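Long-range contacts in uncharacterized conserved (Bdellovibrio bacteriovorus, PDB 7O21), which probably acts as an LD-carboxypeptidase of the YkuD family, editing the peptidoglycan that sets the curved shape of this predatory bacterium: residues A[70-75]-A[143-148]; A[136-141]-A[153-158]. All coordinates share one frame; numbering follows the deposited sequence.

Contact 1: A[70-75]-A[143-148]; sequences PADIGK and PLTRGS
The end of strand 62-73 is packed against a short 3-10 turn, 144-146, in the loop between strands 134-136 and 152-153, with L144 and T145 meeting D72 through K75 in the L,D-transpeptidase domain, beside the predicted active-site residues. One backbone hydrogen bond fastens the two: K75 N donates to T145 O over 3.0 Å, with 152° at the hydrogen and the donor tilted from the carbonyl plane. One residue earlier on the strand side, at G74, the two backbones are in direct contact. The CA atoms of G74 and G147 are 3.8 Å apart, and G74 CA also makes a CA-H...O contact of 3.4 Å with S148 O. Having no side chain, each glycine suits this buried approach of backbone to backbone.

Towards the other end, L144 supplies the apolar part: its CB lies 3.8 Å from the CB of D72, while CD1 packs against D72 N and the carbonyl carbon of A71. One carboxylate oxygen of D72, OD1, accepts the N-H of I73 on its anti side at 2.9 Å. That bond helps fix the group beside T145, whose methyl CG2 is 3.5 Å from D72 OD2. T145 OG1 stands between its backbone N and carbonyl carbon (chi1 45°); CG2 is thereby anti to the carbonyl carbon and can sit 3.5 Å from I73 O. Threonine suits the spot because its branching at CB offers a methyl to the strand. The exposed side chain of K75 runs beside that of T145, pointing the same way, and brings NZ to 3.7 Å from CG2; a long lysine suits this place because its aliphatic part can lie beside the threonine.

Around the contact, D72 pairs through its backbone with V153 of strand 152-153, and G74 with G150 and C151. I73 packs on V152 of that strand, and L144 on V153.

Contact 2: A[136-141]-A[153-158]; sequences HAIPDS and VVRNDV
H136, the predicted proton donor/acceptor, and V153 form a parallel beta bridge in the mixed sheet of the YkuD-family domain, where strand 134-136 runs beside 152-153. V154 N donates to H136 O at 3.0 Å, and the same oxygen receives a CA-H...O contact from V153. The two side chains lie on one face of the sheet and cross, the methyl CG2 of V153 coming to 3.8 Å from H136 CE1. Branched, apolar valine suits this buried place beside the ring. The imidazole is steadied by its own neighbour: ND1 gives its proton to A137 O at 2.6 Å, in the carbonyl plane and within 3° of the ring plane.

The close approach continues one residue on, where A137 CA makes a CA-H...O contact of 3.1 Å with V154 O, a buried oxygen with no conventional donor, and the small methyl CB of A137 touches N156 OD1. I138 rests its CB on V153 CG1 and its CG2 against R155 NH2.

Polar groups finish the contact at the start of helix 156-163. N156 uses both ends of its amide: OD1 accepts from A111 N, and ND2 donates to D140 OD1 at 3.3 Å, meeting the carboxylate from above its plane. Water 1 donates to I138 O and D140 OD1 and accepts from N156 N; water 2 joins D140 OD1 to D157 N. The R155 chain is bent at chi2 (-68°), which places CD; at its far end NH1 donates to V142 O, while NH2 lies 3.2 Å from P139 O, near the guanidinium plane.

Y109 meets the H136 ring edge-to-face. With C151, the predicted nucleophile, close by, the H136 ND1 to A137 O bond is consistent with the Cys-His-carbonyl catalytic triad of L,D-transpeptidases.

In the fold
Both contacts brace the loop between strands 134-136 and 152-153, but at different points along it. Contact 1 is partly buried and holds the later half of that loop to the end of strand 62-73; contact 2 is more deeply buried and ties the loop's start to the chain beyond it. They meet through D72 O and V153 N, a probable hydrogen bond of 2.8 Å, and through L144, whose CD2 packs on V154 and R155. Close glycine backbones and short apolar contacts mark the first, whereas the second combines a beta bridge with an asparagine and water network. Contact 2 includes the predicted catalytic H136; contact 1 lies beside it, with S148 near C151, the predicted nucleophile.

Contact 1: A[70-75]-A[143-148]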
loop_
_atom_site.group_PDB
_atom_site.type_symbol
_atom_site.label_atom_id
_atom_site.label_comp_id
_atom_site.label_asym_id
_atom_site.label_seq_id
_atom_site.Cartn_x
_atom_site.Cartn_y
_atom_site.Cartn_z
ATOM N N PRO A 70 15.600 -15.724 20.514
ATOM C CA PRO A 70 16.090 -14.375 20.817
ATOM C C PRO A 70 15.846 -13.417 19.658
ATOM O O PRO A 70 15.853 -13.804 18.485
ATOM C CB PRO A 70 17.593 -14.585 21.046
ATOM C CG PRO A 70 17.760 -16.084 21.255
ATOM C CD PRO A 70 16.681 -16.720 20.444
ATOM N N ALA A 71 15.630 -12.151 20.010
ATOM C CA ALA A 71 15.470 -11.091 19.027
ATOM C C ALA A 71 15.806 -9.772 19.700
ATOM O O ALA A 71 15.791 -9.663 20.928
ATOM C CB ALA A 71 14.024 -11.049 18.528
ATOM N N ASP A 72 16.125 -8.768 18.889
ATOM C CA ASP A 72 16.362 -7.436 19.426
ATOM C C ASP A 72 15.916 -6.417 18.393
ATOM O O ASP A 72 15.504 -6.769 17.286
ATOM C CB ASP A 72 17.836 -7.249 19.812
ATOM C CG ASP A 72 18.022 -6.384 21.061
ATOM O OD1 ASP A 72 17.167 -5.518 21.351
ATOM O OD2 ASP A 72 19.053 -6.568 21.741
ATOM N N ILE A 73 15.964 -5.144 18.780
ATOM C CA ILE A 73 15.592 -4.045 17.904
ATOM C C ILE A 73 16.845 -3.313 17.454
ATOM O O ILE A 73 17.746 -3.042 18.261
ATOM C CB ILE A 73 14.633 -3.078 18.617
ATOM C CG1 ILE A 73 13.408 -3.837 19.126
ATOM C CG2 ILE A 73 14.263 -1.931 17.685
ATOM C CD1 ILE A 73 12.497 -4.387 18.038
ATOM N N GLY A 74 16.901 -2.988 16.163
ATOM C CA GLY A 74 18.028 -2.230 15.654
ATOM C C GLY A 74 18.062 -0.830 16.234
ATOM O O GLY A 74 17.029 -0.220 16.517
ATOM N N LYS A 75 19.279 -0.314 16.408
ATOM C CA LYS A 75 19.487 0.974 17.051
ATOM C C LYS A 75 20.195 1.999 16.175
ATOM O O LYS A 75 20.416 3.129 16.629
ATOM C CB LYS A 75 20.287 0.788 18.347
ATOM C CG LYS A 75 19.539 0.077 19.454
ATOM C CD LYS A 75 20.342 0.104 20.738
ATOM C CE LYS A 75 19.496 -0.277 21.943
ATOM N NZ LYS A 75 20.008 -1.506 22.615
ATOM N N PRO A 143 26.294 -7.725 16.594
ATOM C CA PRO A 143 25.153 -7.711 17.460
ATOM C C PRO A 143 23.868 -7.442 16.671
ATOM O O PRO A 143 23.885 -6.784 15.735
ATOM C CB PRO A 143 25.376 -6.494 18.369
ATOM C CG PRO A 143 26.738 -5.981 18.057
ATOM C CD PRO A 143 27.174 -6.595 16.753
ATOM N N LEU A 144 22.784 -7.995 17.172
ATOM C CA LEU A 144 21.470 -7.751 16.577
ATOM C C LEU A 144 21.132 -6.263 16.526
ATOM O O LEU A 144 20.442 -5.815 15.603
ATOM C CB LEU A 144 20.414 -8.532 17.356
ATOM C CG LEU A 144 20.534 -10.057 17.346
ATOM C CD1 LEU A 144 19.378 -10.664 18.124
ATOM C CD2 LEU A 144 20.561 -10.590 15.909
ATOM N N THR A 145 21.623 -5.480 17.492
ATOM C CA THR A 145 21.313 -4.058 17.568
ATOM C C THR A 145 22.029 -3.235 16.504
ATOM O O THR A 145 21.774 -2.028 16.406
ATOM C CB THR A 145 21.651 -3.528 18.961
ATOM O OG1 THR A 145 22.927 -4.039 19.360
ATOM C CG2 THR A 145 20.615 -3.998 19.968
ATOM N N ARG A 146 22.897 -3.847 15.699
ATOM C CA ARG A 146 23.429 -3.095 14.569
ATOM C C ARG A 146 22.382 -2.808 13.496
ATOM O O ARG A 146 22.646 -1.996 12.604
ATOM C CB ARG A 146 24.652 -3.786 13.976
ATOM C CG ARG A 146 25.476 -2.852 13.111
ATOM C CD ARG A 146 26.797 -3.475 12.717
ATOM N NE ARG A 146 27.732 -3.589 13.833
ATOM C CZ ARG A 146 29.015 -3.902 13.682
ATOM N NH1 ARG A 146 29.490 -4.123 12.466
ATOM N NH2 ARG A 146 29.819 -3.994 14.732
ATOM N N GLY A 147 21.207 -3.426 13.568
ATOM C CA GLY A 147 20.148 -3.125 12.616
ATOM C C GLY A 147 19.732 -1.667 12.660
ATOM O O GLY A 147 20.000 -0.923 13.603
ATOM N N SER A 148 19.042 -1.258 11.597
ATOM C CA SER A 148 18.547 0.105 11.513
ATOM C C SER A 148 17.443 0.308 12.539
ATOM O O SER A 148 16.732 -0.631 12.913
ATOM C CB SER A 148 18.013 0.387 10.105
ATOM O OG SER A 148 17.139 1.505 10.082
#

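Contact 2: A[136-141]-A[153-158]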
loop_
_atom_site.group_PDB
_atom_site.type_symbol
_atom_site.label_atom_id
_atom_site.label_comp_id
_atom_site.label_asym_id
_atom_site.label_seq_id
_atom_site.Cartn_x
_atom_site.Cartn_y
_atom_site.Cartn_z
ATOM N N HIS A 136 14.347 -8.830 10.001
ATOM C CA HIS A 136 15.449 -9.306 9.171
ATOM C C HIS A 136 16.538 -9.920 10.033
ATOM O O HIS A 136 16.414 -10.013 11.251
ATOM C CB HIS A 136 15.990 -8.204 8.245
ATOM C CG HIS A 136 16.635 -7.054 8.955
ATOM N ND1 HIS A 136 17.906 -7.125 9.495
ATOM C CD2 HIS A 136 16.205 -5.786 9.170
ATOM C CE1 HIS A 136 18.219 -5.955 10.025
ATOM N NE2 HIS A 136 17.203 -5.125 9.841
ATOM N N ALA A 137 17.601 -10.380 9.379
ATOM C CA ALA A 137 18.722 -10.979 10.078
ATOM C C ALA A 137 19.952 -10.081 9.936
ATOM O O ALA A 137 19.833 -8.885 9.621
ATOM C CB ALA A 137 18.931 -12.409 9.581
ATOM N N ILE A 138 21.097 -10.635 10.212
ATOM C CA ILE A 138 22.346 -9.844 10.234
ATOM C C ILE A 138 23.500 -10.838 10.272
ATOM O O ILE A 138 23.287 -11.942 10.595
ATOM C CB ILE A 138 22.306 -8.881 11.439
ATOM C CG1 ILE A 138 23.035 -7.565 11.146
ATOM C CG2 ILE A 138 22.727 -9.570 12.732
ATOM C CD1 ILE A 138 22.489 -6.373 11.827
ATOM N N PRO A 139 24.738 -10.452 9.953
ATOM C CA PRO A 139 25.818 -11.408 10.043
ATOM C C PRO A 139 25.971 -11.937 11.475
ATOM O O PRO A 139 25.825 -11.277 12.417
ATOM C CB PRO A 139 27.017 -10.554 9.649
ATOM C CG PRO A 139 26.411 -9.621 8.642
ATOM C CD PRO A 139 25.119 -9.225 9.313
ATOM N N ASP A 140 26.438 -13.169 11.531
ATOM C CA ASP A 140 26.661 -13.860 12.816
ATOM C C ASP A 140 27.654 -13.103 13.712
ATOM O O ASP A 140 27.507 -13.191 14.904
ATOM C CB ASP A 140 27.174 -15.263 12.554
ATOM C CG ASP A 140 26.207 -16.198 11.857
ATOM O OD1 ASP A 140 25.043 -15.996 11.935
ATOM O OD2 ASP A 140 26.656 -17.118 11.299
ATOM N N SER A 141 28.654 -12.425 13.140
ATOM C CA SER A 141 29.694 -11.720 13.924
ATOM C C SER A 141 29.232 -10.410 14.551
ATOM O O SER A 141 29.970 -9.851 15.317
ATOM C CB SER A 141 30.925 -11.512 13.117
ATOM O OG SER A 141 30.654 -10.694 12.028
ATOM N N VAL A 153 15.388 -7.673 14.597
ATOM C CA VAL A 153 16.549 -8.389 14.084
ATOM C C VAL A 153 16.702 -9.704 14.835
ATOM O O VAL A 153 16.610 -9.742 16.072
ATOM C CB VAL A 153 17.824 -7.541 14.222
ATOM C CG1 VAL A 153 19.009 -8.191 13.474
ATOM C CG2 VAL A 153 17.575 -6.114 13.742
ATOM N N VAL A 154 16.955 -10.770 14.079
ATOM C CA VAL A 154 17.183 -12.109 14.592
ATOM C C VAL A 154 18.408 -12.690 13.895
ATOM O O VAL A 154 18.926 -12.147 12.915
ATOM C CB VAL A 154 15.960 -13.027 14.379
ATOM C CG1 VAL A 154 14.745 -12.488 15.132
ATOM C CG2 VAL A 154 15.633 -13.149 12.896
ATOM N N ARG A 155 18.829 -13.833 14.364
ATOM C CA ARG A 155 19.974 -14.538 13.753
ATOM C C ARG A 155 19.558 -15.188 12.424
ATOM O O ARG A 155 18.411 -15.398 12.180
ATOM C CB ARG A 155 20.555 -15.533 14.763
ATOM C CG ARG A 155 21.209 -14.889 15.970
ATOM C CD ARG A 155 22.464 -14.151 15.572
ATOM N NE ARG A 155 22.949 -13.237 16.573
ATOM C CZ ARG A 155 23.776 -12.268 16.281
ATOM N NH1 ARG A 155 24.184 -11.431 17.201
ATOM N NH2 ARG A 155 24.166 -12.090 15.049
ATOM N N ASN A 156 20.543 -15.512 11.610
ATOM C CA ASN A 156 20.297 -16.107 10.271
ATOM C C ASN A 156 19.555 -17.444 10.384
ATOM O O ASN A 156 18.726 -17.693 9.597
ATOM C CB ASN A 156 21.620 -16.315 9.531
ATOM C CG ASN A 156 22.190 -15.017 9.034
ATOM O OD1 ASN A 156 21.491 -14.280 8.381
ATOM N ND2 ASN A 156 23.435 -14.748 9.359
ATOM N N ASP A 157 19.920 -18.263 11.355
ATOM C CA ASP A 157 19.246 -19.569 11.534
ATOM C C ASP A 157 17.781 -19.325 11.902
ATOM O O ASP A 157 16.956 -20.025 11.427
ATOM C CB ASP A 157 20.008 -20.468 12.513
ATOM C CG ASP A 157 20.029 -20.020 13.966
ATOM O OD1 ASP A 157 20.042 -18.859 14.204
ATOM O OD2 ASP A 157 20.082 -20.878 14.817
ATOM N N VAL A 158 17.544 -18.303 12.701
ATOM C CA VAL A 158 16.185 -18.017 13.142
ATOM C C VAL A 158 15.333 -17.508 11.992
ATOM O O VAL A 158 14.186 -17.937 11.831
ATOM C CB VAL A 158 16.227 -17.024 14.307
ATOM C CG1 VAL A 158 14.818 -16.542 14.642
ATOM C CG2 VAL A 158 16.868 -17.671 15.529
HETATM O O HOH W 1 23.164 -13.922 12.437
HETATM O O HOH W 2 22.868 -17.811 12.489
#